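Local coordinates for spindle pole body-associated protein VIK1 (Candida glabrata, PDB 4GKP) that is a noncatalytic, Kar3-associated protein that probably binds microtubules, here as its truncated neck and C-terminal kinesin-like motor homology domain, at residues L17-E23 / F50-N56; K62-K66 / K99-F103; T115-V119 / D129-N133. One frame throughout, in Å; residues are numbered along the deposited sequence.

Contact 1. Residues L17-E23 / F50-N56; sequences LFANIIE and FTKLIQN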
ATOM      1  N   LEU A  17      -4.661   1.360  -9.950  1.00 39.97           N
ATOM      2  CA  LEU A  17      -5.691   1.037  -8.990  1.00 38.92           C
ATOM      3  C   LEU A  17      -6.094  -0.398  -9.136  1.00 36.82           C
ATOM      4  O   LEU A  17      -6.669  -0.790 -10.146  1.00 38.28           O
ATOM      5  CB  LEU A  17      -6.915   1.918  -9.185  1.00 40.90           C
ATOM      6  CG  LEU A  17      -6.797   3.436  -9.171  1.00 44.01           C
ATOM      7  CD1 LEU A  17      -8.074   3.992  -9.767  1.00 46.24           C
ATOM      8  CD2 LEU A  17      -6.590   3.993  -7.774  1.00 43.43           C
ATOM      9  N   PHE A  18      -5.804  -1.173  -8.107  1.00 33.53           N
ATOM     10  CA  PHE A  18      -6.133  -2.563  -8.114  1.00 36.07           C
ATOM     11  C   PHE A  18      -7.294  -2.844  -7.167  1.00 35.94           C
ATOM     12  O   PHE A  18      -7.410  -2.233  -6.098  1.00 34.99           O
ATOM     13  CB  PHE A  18      -4.886  -3.391  -7.793  1.00 37.07           C
ATOM     14  CG  PHE A  18      -3.706  -3.044  -8.664  1.00 39.07           C
ATOM     15  CD1 PHE A  18      -3.567  -3.611  -9.918  1.00 40.59           C
ATOM     16  CD2 PHE A  18      -2.756  -2.119  -8.246  1.00 40.47           C
ATOM     17  CE1 PHE A  18      -2.491  -3.278 -10.737  1.00 45.57           C
ATOM     18  CE2 PHE A  18      -1.687  -1.776  -9.063  1.00 42.27           C
ATOM     19  CZ  PHE A  18      -1.549  -2.356 -10.311  1.00 40.80           C
ATOM     20  N   ALA A  19      -8.162  -3.753  -7.591  1.00 36.74           N
ATOM     21  CA  ALA A  19      -9.259  -4.217  -6.764  1.00 37.90           C
ATOM     22  C   ALA A  19      -9.011  -5.660  -6.404  1.00 37.70           C
ATOM     23  O   ALA A  19      -8.986  -6.522  -7.264  1.00 41.58           O
ATOM     24  CB  ALA A  19     -10.595  -4.064  -7.485  1.00 38.05           C
ATOM     25  N   ASN A  20      -8.803  -5.913  -5.123  1.00 37.54           N
ATOM     26  CA  ASN A  20      -8.682  -7.263  -4.640  1.00 38.94           C
ATOM     27  C   ASN A  20     -10.116  -7.714  -4.363  1.00 39.28           C
ATOM     28  O   ASN A  20     -10.746  -7.290  -3.392  1.00 40.05           O
ATOM     29  CB  ASN A  20      -7.796  -7.295  -3.387  1.00 38.44           C
ATOM     30  CG  ASN A  20      -7.151  -8.638  -3.159  1.00 39.30           C
ATOM     31  OD1 ASN A  20      -7.196  -9.514  -4.009  1.00 43.43           O
ATOM     32  ND2 ASN A  20      -6.539  -8.808  -1.997  1.00 42.85           N
ATOM     33  N   ILE A  21     -10.630  -8.542  -5.263  1.00 38.72           N
ATOM     34  CA  ILE A  21     -12.024  -8.948  -5.282  1.00 39.94           C
ATOM     35  C   ILE A  21     -12.110 -10.207  -4.443  1.00 41.20           C
ATOM     36  O   ILE A  21     -11.566 -11.243  -4.821  1.00 42.57           O
ATOM     37  CB  ILE A  21     -12.485  -9.277  -6.741  1.00 41.32           C
ATOM     38  CG1 ILE A  21     -12.160  -8.130  -7.714  1.00 40.26           C
ATOM     39  CG2 ILE A  21     -13.958  -9.684  -6.810  1.00 37.63           C
ATOM     40  CD1 ILE A  21     -13.074  -6.931  -7.602  1.00 41.78           C
ATOM     41  N   ILE A  22     -12.772 -10.125  -3.293  1.00 41.14           N
ATOM     42  CA  ILE A  22     -13.047 -11.341  -2.537  1.00 44.32           C
ATOM     43  C   ILE A  22     -14.386 -11.903  -3.055  1.00 46.48           C
ATOM     44  O   ILE A  22     -15.444 -11.669  -2.474  1.00 41.11           O
ATOM     45  CB  ILE A  22     -12.989 -11.118  -1.003  1.00 43.98           C
ATOM     46  CG1 ILE A  22     -11.764 -10.267  -0.618  1.00 41.20           C
ATOM     47  CG2 ILE A  22     -12.963 -12.456  -0.265  1.00 42.80           C
ATOM     48  CD1 ILE A  22     -10.422 -10.921  -0.904  1.00 38.22           C
ATOM     49  N   GLU A  23     -14.296 -12.638  -4.169  1.00 50.09           N
ATOM     50  CA  GLU A  23     -15.437 -12.970  -5.040  1.00 54.80           C
ATOM     51  C   GLU A  23     -16.591 -13.708  -4.364  1.00 53.09           C
ATOM     52  O   GLU A  23     -17.746 -13.368  -4.577  1.00 52.53           O
ATOM     53  CB  GLU A  23     -14.957 -13.762  -6.261  1.00 58.51           C
ATOM     54  CG  GLU A  23     -15.918 -13.775  -7.439  1.00 60.02           C
ATOM     55  CD  GLU A  23     -15.434 -14.686  -8.550  1.00 64.54           C
ATOM     56  OE1 GLU A  23     -15.025 -14.157  -9.604  1.00 65.12           O
ATOM     57  OE2 GLU A  23     -15.437 -15.927  -8.361  1.00 62.76           O
ATOM     58  N   PHE A  50     -10.950   0.183 -12.905  1.00 45.54           N
ATOM     59  CA  PHE A  50      -9.657  -0.094 -12.287  1.00 45.31           C
ATOM     60  C   PHE A  50      -8.601  -0.460 -13.340  1.00 46.34           C
ATOM     61  O   PHE A  50      -8.943  -0.852 -14.461  1.00 44.93           O
ATOM     62  CB  PHE A  50      -9.810  -1.246 -11.288  1.00 43.09           C
ATOM     63  CG  PHE A  50     -10.691  -0.915 -10.108  1.00 44.95           C
ATOM     64  CD1 PHE A  50     -10.178  -0.227  -9.008  1.00 41.60           C
ATOM     65  CD2 PHE A  50     -12.041  -1.282 -10.100  1.00 44.05           C
ATOM     66  CE1 PHE A  50     -10.988   0.078  -7.927  1.00 43.59           C
ATOM     67  CE2 PHE A  50     -12.856  -0.983  -9.016  1.00 44.28           C
ATOM     68  CZ  PHE A  50     -12.328  -0.304  -7.927  1.00 45.43           C
ATOM     69  N   THR A  51      -7.322  -0.349 -12.969  1.00 44.63           N
ATOM     70  CA  THR A  51      -6.237  -0.895 -13.778  1.00 41.50           C
ATOM     71  C   THR A  51      -6.396  -2.400 -13.904  1.00 41.37           C
ATOM     72  O   THR A  51      -6.265  -2.961 -14.985  1.00 40.60           O
ATOM     73  CB  THR A  51      -4.856  -0.645 -13.156  1.00 41.77           C
ATOM     74  OG1 THR A  51      -4.740   0.726 -12.757  1.00 39.98           O
ATOM     75  CG2 THR A  51      -3.752  -1.017 -14.167  1.00 36.81           C
ATOM     76  N   LYS A  52      -6.672  -3.048 -12.783  1.00 41.89           N
ATOM     77  CA  LYS A  52      -6.748  -4.488 -12.749  1.00 44.16           C
ATOM     78  C   LYS A  52      -7.642  -4.954 -11.592  1.00 44.10           C
ATOM     79  O   LYS A  52      -7.507  -4.491 -10.460  1.00 39.69           O
ATOM     80  CB  LYS A  52      -5.333  -5.082 -12.625  1.00 47.29           C
ATOM     81  CG  LYS A  52      -5.241  -6.601 -12.702  1.00 49.73           C
ATOM     82  CD  LYS A  52      -5.158  -7.084 -14.140  1.00 57.86           C
ATOM     83  CE  LYS A  52      -5.203  -8.606 -14.220  1.00 59.51           C
ATOM     84  NZ  LYS A  52      -3.896  -9.205 -13.837  1.00 59.93           N
ATOM     85  N   LEU A  53      -8.575  -5.847 -11.907  1.00 43.53           N
ATOM     86  CA  LEU A  53      -9.272  -6.618 -10.891  1.00 46.88           C
ATOM     87  C   LEU A  53      -8.421  -7.834 -10.608  1.00 45.68           C
ATOM     88  O   LEU A  53      -7.858  -8.424 -11.520  1.00 48.71           O
ATOM     89  CB  LEU A  53     -10.644  -7.082 -11.390  1.00 46.28           C
ATOM     90  CG  LEU A  53     -11.890  -6.209 -11.222  1.00 49.94           C
ATOM     91  CD1 LEU A  53     -11.632  -4.718 -11.385  1.00 47.36           C
ATOM     92  CD2 LEU A  53     -12.970  -6.689 -12.181  1.00 50.01           C
ATOM     93  N   ILE A  54      -8.319  -8.200  -9.340  1.00 45.58           N
ATOM     94  CA  ILE A  54      -7.675  -9.438  -8.963  1.00 44.77           C
ATOM     95  C   ILE A  54      -8.758 -10.326  -8.394  1.00 46.61           C
ATOM     96  O   ILE A  54      -9.427  -9.945  -7.431  1.00 45.28           O
ATOM     97  CB  ILE A  54      -6.562  -9.201  -7.921  1.00 43.85           C
ATOM     98  CG1 ILE A  54      -5.451  -8.354  -8.545  1.00 42.53           C
ATOM     99  CG2 ILE A  54      -6.013 -10.528  -7.401  1.00 39.56           C
ATOM    100  CD1 ILE A  54      -4.916  -7.269  -7.639  1.00 40.98           C
ATOM    101  N   GLN A  55      -8.943 -11.488  -9.018  1.00 48.41           N
ATOM    102  CA  GLN A  55      -9.876 -12.500  -8.538  1.00 52.77           C
ATOM    103  C   GLN A  55      -9.275 -13.283  -7.367  1.00 53.72           C
ATOM    104  O   GLN A  55      -8.344 -14.073  -7.525  1.00 54.36           O
ATOM    105  CB  GLN A  55     -10.299 -13.458  -9.666  1.00 53.59           C
ATOM    106  CG  GLN A  55     -11.496 -14.325  -9.290  1.00 58.37           C
ATOM    107  CD  GLN A  55     -11.673 -15.558 -10.161  1.00 61.42           C
ATOM    108  OE1 GLN A  55     -10.735 -16.020 -10.802  1.00 70.93           O
ATOM    109  NE2 GLN A  55     -12.880 -16.109 -10.167  1.00 57.88           N
ATOM    110  N   ASN A  56      -9.849 -13.079  -6.193  1.00 56.84           N
ATOM    111  CA  ASN A  56      -9.344 -13.678  -4.968  1.00 58.73           C
ATOM    112  C   ASN A  56     -10.466 -14.443  -4.257  1.00 61.15           C
ATOM    113  O   ASN A  56     -11.647 -14.210  -4.523  1.00 61.35           O
ATOM    114  CB  ASN A  56      -8.783 -12.563  -4.080  1.00 54.43           C
ATOM    115  CG  ASN A  56      -7.539 -12.974  -3.331  1.00 52.75           C
ATOM    116  OD1 ASN A  56      -7.344 -14.144  -3.010  1.00 53.32           O
ATOM    117  ND2 ASN A  56      -6.685 -12.000  -3.035  1.00 55.35           N
TER
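Asn56 reaches across to Asn20 where two parallel strands, 17-22 and 52-56, run side by side, their axes 4.8 Å apart at the closest point. Followed outward, Asn56 CB first meets the backbone, 3.2 Å from Ile21 O, and also touches Ile22 CD1. Beyond CG the amide divides its work: OD1 accepts from Lys62 N, while ND2 gives a nearly straight bond to Asn20 OD1 (2.7 Å, 172° at the hydrogen). One bond needs a donor and the other an acceptor, which sets which way round this buried amide lies. Asn20 holds CG anti to its N (chi1 -156°), bringing OD1 to the Asn56 amide, the two amide planes 46° apart. Backbone bonds alternate between the strands: Ala19 N to Lys52 O, Ile54 N to Ala19 O, Ile21 N to Ile54 O, Asn56 N to Ile21 O and Glu23 N to Asn56 O. At the start of the pair Thr51 OG1 accepts from Leu17 N at 2.9 Å. The Ala19 methyl sits over the centre of the Phe50 ring, 3.9 Å from the centroid, a CH-pi contact. Gln55 NE2 meets Glu23 OE1, which also bonds Tyr34 OH. Strand 52-56 forms a parallel edge of the mixed sheet of the kinesin motor-like fold; beyond 17-22 comes strand 246-250, also parallel. Asp68 and Leu69 of helix 68-78 touch Phe18, and Ile39 of strand 38-41 packs on Ala19, Ile21 and Phe50.

Contact 2. Residues K62-K66 / K99-F103; sequences KDLFK and KLLAF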
ATOM      1  N   LYS A  62      -4.426 -15.400  -2.520  1.00 71.21           N
ATOM      2  CA  LYS A  62      -3.407 -14.999  -3.502  1.00 64.83           C
ATOM      3  C   LYS A  62      -2.361 -14.001  -2.968  1.00 60.03           C
ATOM      4  O   LYS A  62      -2.648 -13.169  -2.109  1.00 59.01           O
ATOM      5  CB  LYS A  62      -4.068 -14.452  -4.775  1.00 60.01           C
ATOM      6  N   ASP A  63      -1.142 -14.118  -3.485  1.00 55.33           N
ATOM      7  CA  ASP A  63      -0.055 -13.197  -3.197  1.00 47.84           C
ATOM      8  C   ASP A  63      -0.084 -12.175  -4.307  1.00 42.96           C
ATOM      9  O   ASP A  63       0.195 -12.516  -5.443  1.00 43.11           O
ATOM     10  CB  ASP A  63       1.279 -13.962  -3.209  1.00 48.64           C
ATOM     11  CG  ASP A  63       2.500 -13.067  -2.947  1.00 45.85           C
ATOM     12  OD1 ASP A  63       2.383 -11.825  -2.860  1.00 40.98           O
ATOM     13  OD2 ASP A  63       3.600 -13.636  -2.841  1.00 45.33           O
ATOM     14  N   LEU A  64      -0.426 -10.931  -3.976  1.00 42.11           N
ATOM     15  CA  LEU A  64      -0.568  -9.859  -4.969  1.00 41.82           C
ATOM     16  C   LEU A  64       0.760  -9.460  -5.582  1.00 38.57           C
ATOM     17  O   LEU A  64       0.787  -8.811  -6.613  1.00 40.13           O
ATOM     18  CB  LEU A  64      -1.191  -8.617  -4.337  1.00 45.95           C
ATOM     19  CG  LEU A  64      -2.511  -8.802  -3.590  1.00 52.21           C
ATOM     20  CD1 LEU A  64      -2.611  -7.835  -2.415  1.00 52.02           C
ATOM     21  CD2 LEU A  64      -3.690  -8.667  -4.545  1.00 50.71           C
ATOM     22  N   PHE A  65       1.858  -9.836  -4.933  1.00 39.06           N
ATOM     23  CA  PHE A  65       3.196  -9.449  -5.380  1.00 40.65           C
ATOM     24  C   PHE A  65       3.757 -10.379  -6.465  1.00 43.56           C
ATOM     25  O   PHE A  65       4.823 -10.131  -7.010  1.00 46.68           O
ATOM     26  CB  PHE A  65       4.135  -9.266  -4.173  1.00 36.55           C
ATOM     27  CG  PHE A  65       3.623  -8.253  -3.172  1.00 33.16           C
ATOM     28  CD1 PHE A  65       3.634  -6.901  -3.468  1.00 32.32           C
ATOM     29  CD2 PHE A  65       3.104  -8.656  -1.955  1.00 32.07           C
ATOM     30  CE1 PHE A  65       3.140  -5.965  -2.571  1.00 31.04           C
ATOM     31  CE2 PHE A  65       2.613  -7.726  -1.048  1.00 31.97           C
ATOM     32  CZ  PHE A  65       2.631  -6.377  -1.354  1.00 30.79           C
ATOM     33  N   LYS A  66       3.000 -11.415  -6.808  1.00 46.67           N
ATOM     34  CA  LYS A  66       3.328 -12.288  -7.928  1.00 53.28           C
ATOM     35  C   LYS A  66       2.540 -11.874  -9.173  1.00 54.90           C
ATOM     36  O   LYS A  66       2.633 -12.529 -10.215  1.00 57.29           O
ATOM     37  CB  LYS A  66       3.042 -13.769  -7.585  1.00 54.23           C
ATOM     38  CG  LYS A  66       3.927 -14.372  -6.497  1.00 57.28           C
ATOM     39  CD  LYS A  66       3.567 -15.830  -6.224  1.00 60.18           C
ATOM     40  N   LYS A  99       3.479 -10.821   3.136  1.00 40.92           N
ATOM     41  CA  LYS A  99       3.845 -11.237   1.781  1.00 41.21           C
ATOM     42  C   LYS A  99       4.807 -10.231   1.135  1.00 38.33           C
ATOM     43  O   LYS A  99       5.720 -10.596   0.381  1.00 39.77           O
ATOM     44  CB  LYS A  99       2.586 -11.435   0.932  1.00 44.50           C
ATOM     45  CG  LYS A  99       1.795 -12.693   1.275  1.00 48.56           C
ATOM     46  CD  LYS A  99       2.493 -13.955   0.772  1.00 53.27           C
ATOM     47  CE  LYS A  99       1.798 -15.229   1.238  1.00 56.62           C
ATOM     48  NZ  LYS A  99       0.375 -15.261   0.802  1.00 60.70           N
ATOM     49  N   LEU A 100       4.597  -8.962   1.462  1.00 34.30           N
ATOM     50  CA  LEU A 100       5.506  -7.900   1.088  1.00 31.92           C
ATOM     51  C   LEU A 100       6.920  -8.174   1.621  1.00 32.20           C
ATOM     52  O   LEU A 100       7.877  -8.172   0.847  1.00 29.52           O
ATOM     53  CB  LEU A 100       4.980  -6.569   1.600  1.00 28.23           C
ATOM     54  CG  LEU A 100       5.838  -5.358   1.262  1.00 27.23           C
ATOM     55  CD1 LEU A 100       5.841  -5.130  -0.239  1.00 24.79           C
ATOM     56  CD2 LEU A 100       5.348  -4.128   2.028  1.00 25.87           C
ATOM     57  N   LEU A 101       7.046  -8.421   2.929  1.00 32.75           N
ATOM     58  CA  LEU A 101       8.339  -8.818   3.498  1.00 34.17           C
ATOM     59  C   LEU A 101       8.930 -10.014   2.760  1.00 32.68           C
ATOM     60  O   LEU A 101      10.095  -9.983   2.372  1.00 35.84           O
ATOM     61  CB  LEU A 101       8.253  -9.103   5.005  1.00 34.54           C
ATOM     62  CG  LEU A 101       7.844  -7.938   5.912  1.00 37.21           C
ATOM     63  CD1 LEU A 101       7.888  -8.322   7.388  1.00 37.00           C
ATOM     64  CD2 LEU A 101       8.690  -6.708   5.652  1.00 35.44           C
ATOM     65  N   ALA A 102       8.115 -11.043   2.534  1.00 32.39           N
ATOM     66  CA  ALA A 102       8.574 -12.273   1.871  1.00 32.12           C
ATOM     67  C   ALA A 102       9.014 -12.000   0.427  1.00 30.74           C
ATOM     68  O   ALA A 102      10.049 -12.504  -0.038  1.00 32.79           O
ATOM     69  CB  ALA A 102       7.484 -13.344   1.925  1.00 29.08           C
ATOM     70  N   PHE A 103       8.238 -11.180  -0.270  1.00 29.89           N
ATOM     71  CA  PHE A 103       8.590 -10.756  -1.631  1.00 29.92           C
ATOM     72  C   PHE A 103       9.973 -10.087  -1.711  1.00 29.50           C
ATOM     73  O   PHE A 103      10.746 -10.377  -2.623  1.00 29.93           O
ATOM     74  CB  PHE A 103       7.484  -9.857  -2.226  1.00 29.59           C
ATOM     75  CG  PHE A 103       7.827  -9.277  -3.580  1.00 30.00           C
ATOM     76  CD1 PHE A 103       7.804 -10.069  -4.727  1.00 29.69           C
ATOM     77  CD2 PHE A 103       8.161  -7.941  -3.704  1.00 29.54           C
ATOM     78  CE1 PHE A 103       8.119  -9.541  -5.963  1.00 29.22           C
ATOM     79  CE2 PHE A 103       8.482  -7.402  -4.940  1.00 29.92           C
ATOM     80  CZ  PHE A 103       8.464  -8.204  -6.066  1.00 31.19           C
TER
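The rings of Phe65 and Phe103 lie nearly parallel, 24° between planes, but slid so far apart that they barely overlap, their centroids 5.8 Å from each other. What covers a face of Phe103 is instead the Phe65 methylene: CB stands over it, 4.1 Å from the centroid, in a CH-pi contact. Phe65 O comes to the same ring, 3.5 Å from Phe103 CE1. The Phe65 ring leans on the helix backbone at Lys99 and Leu100, which meet it obliquely, with CE2 3.4 Å from Leu100 N, while its far end, CZ, packs on Leu100 CD1 at 3.6 Å. Phe65 CB points toward the helix, and with CG opposite its own carbonyl carbon (chi1 -57°) the ring is brought to Leu100. Asp63 fixes the base of this arm by an Asx turn: OD1 accepts from Phe65 N at 2.9 Å, met from above the carboxylate plane. The other oxygen, OD2, packs against the aliphatic CD of Lys99, whose NZ remains 5.1 Å from it; opposite charges probably attract weakly here without forming a salt bridge. The contact thus seats the short 3-10 turn 64-66 on helix 96-107, one turn of which spans Lys99 to Phe103. Ile73 of helix 68-78 touches both phenylalanines, His70 meets the Phe103 ring edge-to-face, and Leu100 touches Phe188 of strand 183-192 and Phe203 and Phe205 of strand 201-208.

Contact 3. Residues T115-V119 / D129-N133; sequences TLQYV and DLLSN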
ATOM      1  N   THR A 115      16.337  -1.259   4.513  1.00 23.84           N
ATOM      2  CA  THR A 115      15.959  -0.942   5.883  1.00 24.17           C
ATOM      3  C   THR A 115      14.445  -0.807   6.000  1.00 25.01           C
ATOM      4  O   THR A 115      13.752  -0.549   5.010  1.00 25.10           O
ATOM      5  CB  THR A 115      16.569   0.393   6.380  1.00 24.51           C
ATOM      6  OG1 THR A 115      15.987   1.490   5.668  1.00 24.10           O
ATOM      7  CG2 THR A 115      18.052   0.425   6.176  1.00 24.61           C
ATOM      8  N   LEU A 116      13.934  -0.977   7.214  1.00 24.94           N
ATOM      9  CA  LEU A 116      12.527  -0.753   7.469  1.00 24.44           C
ATOM     10  C   LEU A 116      12.338   0.116   8.712  1.00 24.43           C
ATOM     11  O   LEU A 116      13.052  -0.021   9.690  1.00 23.30           O
ATOM     12  CB  LEU A 116      11.796  -2.088   7.611  1.00 23.72           C
ATOM     13  CG  LEU A 116      10.337  -2.093   8.097  1.00 23.46           C
ATOM     14  CD1 LEU A 116       9.437  -1.377   7.092  1.00 23.97           C
ATOM     15  CD2 LEU A 116       9.838  -3.513   8.382  1.00 22.19           C
ATOM     16  N   GLN A 117      11.401   1.046   8.630  1.00 25.68           N
ATOM     17  CA  GLN A 117      10.849   1.710   9.800  1.00 26.45           C
ATOM     18  C   GLN A 117       9.341   1.636   9.675  1.00 26.69           C
ATOM     19  O   GLN A 117       8.797   1.810   8.590  1.00 26.98           O
ATOM     20  CB  GLN A 117      11.279   3.159   9.844  1.00 26.38           C
ATOM     21  CG  GLN A 117      12.748   3.353  10.153  1.00 28.66           C
ATOM     22  CD  GLN A 117      13.169   4.789   9.931  1.00 30.53           C
ATOM     23  OE1 GLN A 117      13.094   5.306   8.802  1.00 30.82           O
ATOM     24  NE2 GLN A 117      13.561   5.465  11.012  1.00 29.31           N
ATOM     25  N   TYR A 118       8.665   1.406  10.788  1.00 27.44           N
ATOM     26  CA  TYR A 118       7.243   1.103  10.760  1.00 28.77           C
ATOM     27  C   TYR A 118       6.505   1.842  11.873  1.00 29.43           C
ATOM     28  O   TYR A 118       6.707   1.562  13.052  1.00 28.49           O
ATOM     29  CB  TYR A 118       7.068  -0.414  10.924  1.00 30.17           C
ATOM     30  CG  TYR A 118       5.668  -0.962  10.721  1.00 33.19           C
ATOM     31  CD1 TYR A 118       4.710  -0.270   9.978  1.00 32.71           C
ATOM     32  CD2 TYR A 118       5.329  -2.209  11.225  1.00 35.12           C
ATOM     33  CE1 TYR A 118       3.456  -0.791   9.770  1.00 35.65           C
ATOM     34  CE2 TYR A 118       4.073  -2.741  11.032  1.00 36.13           C
ATOM     35  CZ  TYR A 118       3.143  -2.029  10.306  1.00 38.35           C
ATOM     36  OH  TYR A 118       1.900  -2.577  10.116  1.00 40.75           O
ATOM     37  N   VAL A 119       5.628   2.765  11.509  1.00 30.41           N
ATOM     38  CA  VAL A 119       4.870   3.477  12.525  1.00 33.78           C
ATOM     39  C   VAL A 119       3.354   3.495  12.287  1.00 36.74           C
ATOM     40  O   VAL A 119       2.894   3.497  11.150  1.00 36.65           O
ATOM     41  CB  VAL A 119       5.357   4.937  12.668  1.00 35.27           C
ATOM     42  CG1 VAL A 119       6.786   4.998  13.207  1.00 33.22           C
ATOM     43  CG2 VAL A 119       5.232   5.695  11.351  1.00 34.40           C
ATOM     44  N   ASP A 129       5.771   3.873  17.472  1.00 47.87           N
ATOM     45  CA  ASP A 129       6.796   3.073  16.800  1.00 41.35           C
ATOM     46  C   ASP A 129       6.521   1.597  16.978  1.00 38.73           C
ATOM     47  O   ASP A 129       6.624   1.063  18.075  1.00 40.35           O
ATOM     48  CB  ASP A 129       8.203   3.444  17.298  1.00 39.29           C
ATOM     49  CG  ASP A 129       9.319   2.511  16.758  1.00 39.98           C
ATOM     50  OD1 ASP A 129       9.096   1.644  15.860  1.00 35.46           O
ATOM     51  OD2 ASP A 129      10.452   2.665  17.256  1.00 38.78           O
ATOM     52  N   LEU A 130       6.233   0.925  15.875  1.00 36.81           N
ATOM     53  CA  LEU A 130       5.826  -0.477  15.914  1.00 34.43           C
ATOM     54  C   LEU A 130       6.974  -1.477  15.973  1.00 34.75           C
ATOM     55  O   LEU A 130       6.730  -2.686  16.066  1.00 33.12           O
ATOM     56  CB  LEU A 130       4.909  -0.776  14.730  1.00 34.29           C
ATOM     57  CG  LEU A 130       3.659   0.106  14.652  1.00 34.72           C
ATOM     58  CD1 LEU A 130       2.776  -0.417  13.534  1.00 36.64           C
ATOM     59  CD2 LEU A 130       2.897   0.132  15.978  1.00 34.74           C
ATOM     60  N   LEU A 131       8.217  -0.987  15.931  1.00 35.15           N
ATOM     61  CA  LEU A 131       9.391  -1.874  15.971  1.00 37.52           C
ATOM     62  C   LEU A 131      10.205  -1.853  17.275  1.00 39.78           C
ATOM     63  O   LEU A 131      11.137  -2.640  17.423  1.00 41.83           O
ATOM     64  CB  LEU A 131      10.320  -1.628  14.757  1.00 35.58           C
ATOM     65  CG  LEU A 131       9.823  -1.942  13.333  1.00 35.97           C
ATOM     66  CD1 LEU A 131      10.814  -1.463  12.277  1.00 35.26           C
ATOM     67  CD2 LEU A 131       9.491  -3.418  13.134  1.00 33.50           C
ATOM     68  N   SER A 132       9.859  -0.971  18.211  1.00 44.22           N
ATOM     69  CA  SER A 132      10.656  -0.796  19.440  1.00 49.55           C
ATOM     70  C   SER A 132      10.555  -1.942  20.458  1.00 54.74           C
ATOM     71  O   SER A 132       9.615  -2.746  20.415  1.00 57.50           O
ATOM     72  CB  SER A 132      10.318   0.533  20.118  1.00 48.85           C
ATOM     73  OG  SER A 132       8.931   0.656  20.280  1.00 48.35           O
ATOM     74  N   ASN A 133      11.534  -1.984  21.369  1.00 60.19           N
ATOM     75  CA  ASN A 133      11.699  -3.051  22.375  1.00 66.11           C
ATOM     76  C   ASN A 133      10.434  -3.386  23.168  1.00 64.13           C
ATOM     77  O   ASN A 133       9.649  -2.499  23.502  1.00 65.54           O
ATOM     78  CB  ASN A 133      12.844  -2.699  23.343  1.00 64.40           C
TER
HETATM   79  O   HOH W   1       9.968   2.063  13.261  1.00 28.07           O
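Leu130 lays its CD1 methyl over the middle of the Tyr118 ring, 3.6 Å from the centroid and 11° off the ring normal, and this CH-pi contact is the tight part of the interface. The chi1 of -171° directs the tyrosine ring away from its own backbone N and under the leucine. Leu130 is anchored at its other end as well, its backbone N donating to Tyr118 O (2.9 Å). Leu131 widens the apolar patch: CG touches Tyr118 CB at 4.0 Å, and CD1 lies 4.3 Å from Leu116 CG. The Asp129 side is polar and water-bridged. There the strands make a single antiparallel non-hydrogen-bonded pair, Val119 with Asp129, and beside it a water accepts from Tyr118 N (2.9 Å) and donates to Asp129 OD1 (2.8 Å). The same OD1 accepts from Leu131 N, forming an Asx turn that bends the chain away from the strand. The loose, solvent side comes past this turn, where Ser132 is exposed and Asn133 is poorly ordered with its side chain incompletely modelled. Asp129 OD2 is held by Thr157 OG1, and Tyr118 OH by Glu207 and the backbone N of Tyr174. Strand 112-121 pairs antiparallel with strands 183-192 and 159-160 as well as with the short strand 128-129, and Phe97 of helix 96-107 stacks on the Tyr118 ring.

How the contacts relate
Along the chain the three contacts follow in series, each closing before the next opens. Contacts 1 and 3 reach the same mixed sheet on opposite sides of the chain's centre, their centres 30 Å apart. Contact 2 lies 15 Å from contact 1 and 20 Å from contact 3, centre to centre. It touches contact 1, where Leu64 packs on Ile54 and Asn20; contacts 2 and 3 do not touch, their nearest atoms about 4 Å apart. Contact 1 pairs two strands at one end of the sheet, contact 2 joins helix 96-107 to the loop before helix 68-78, and contact 3 lies where the next strand, 112-121, meets 128-129, all in a noncatalytic domain that keeps the kinesin motor fold.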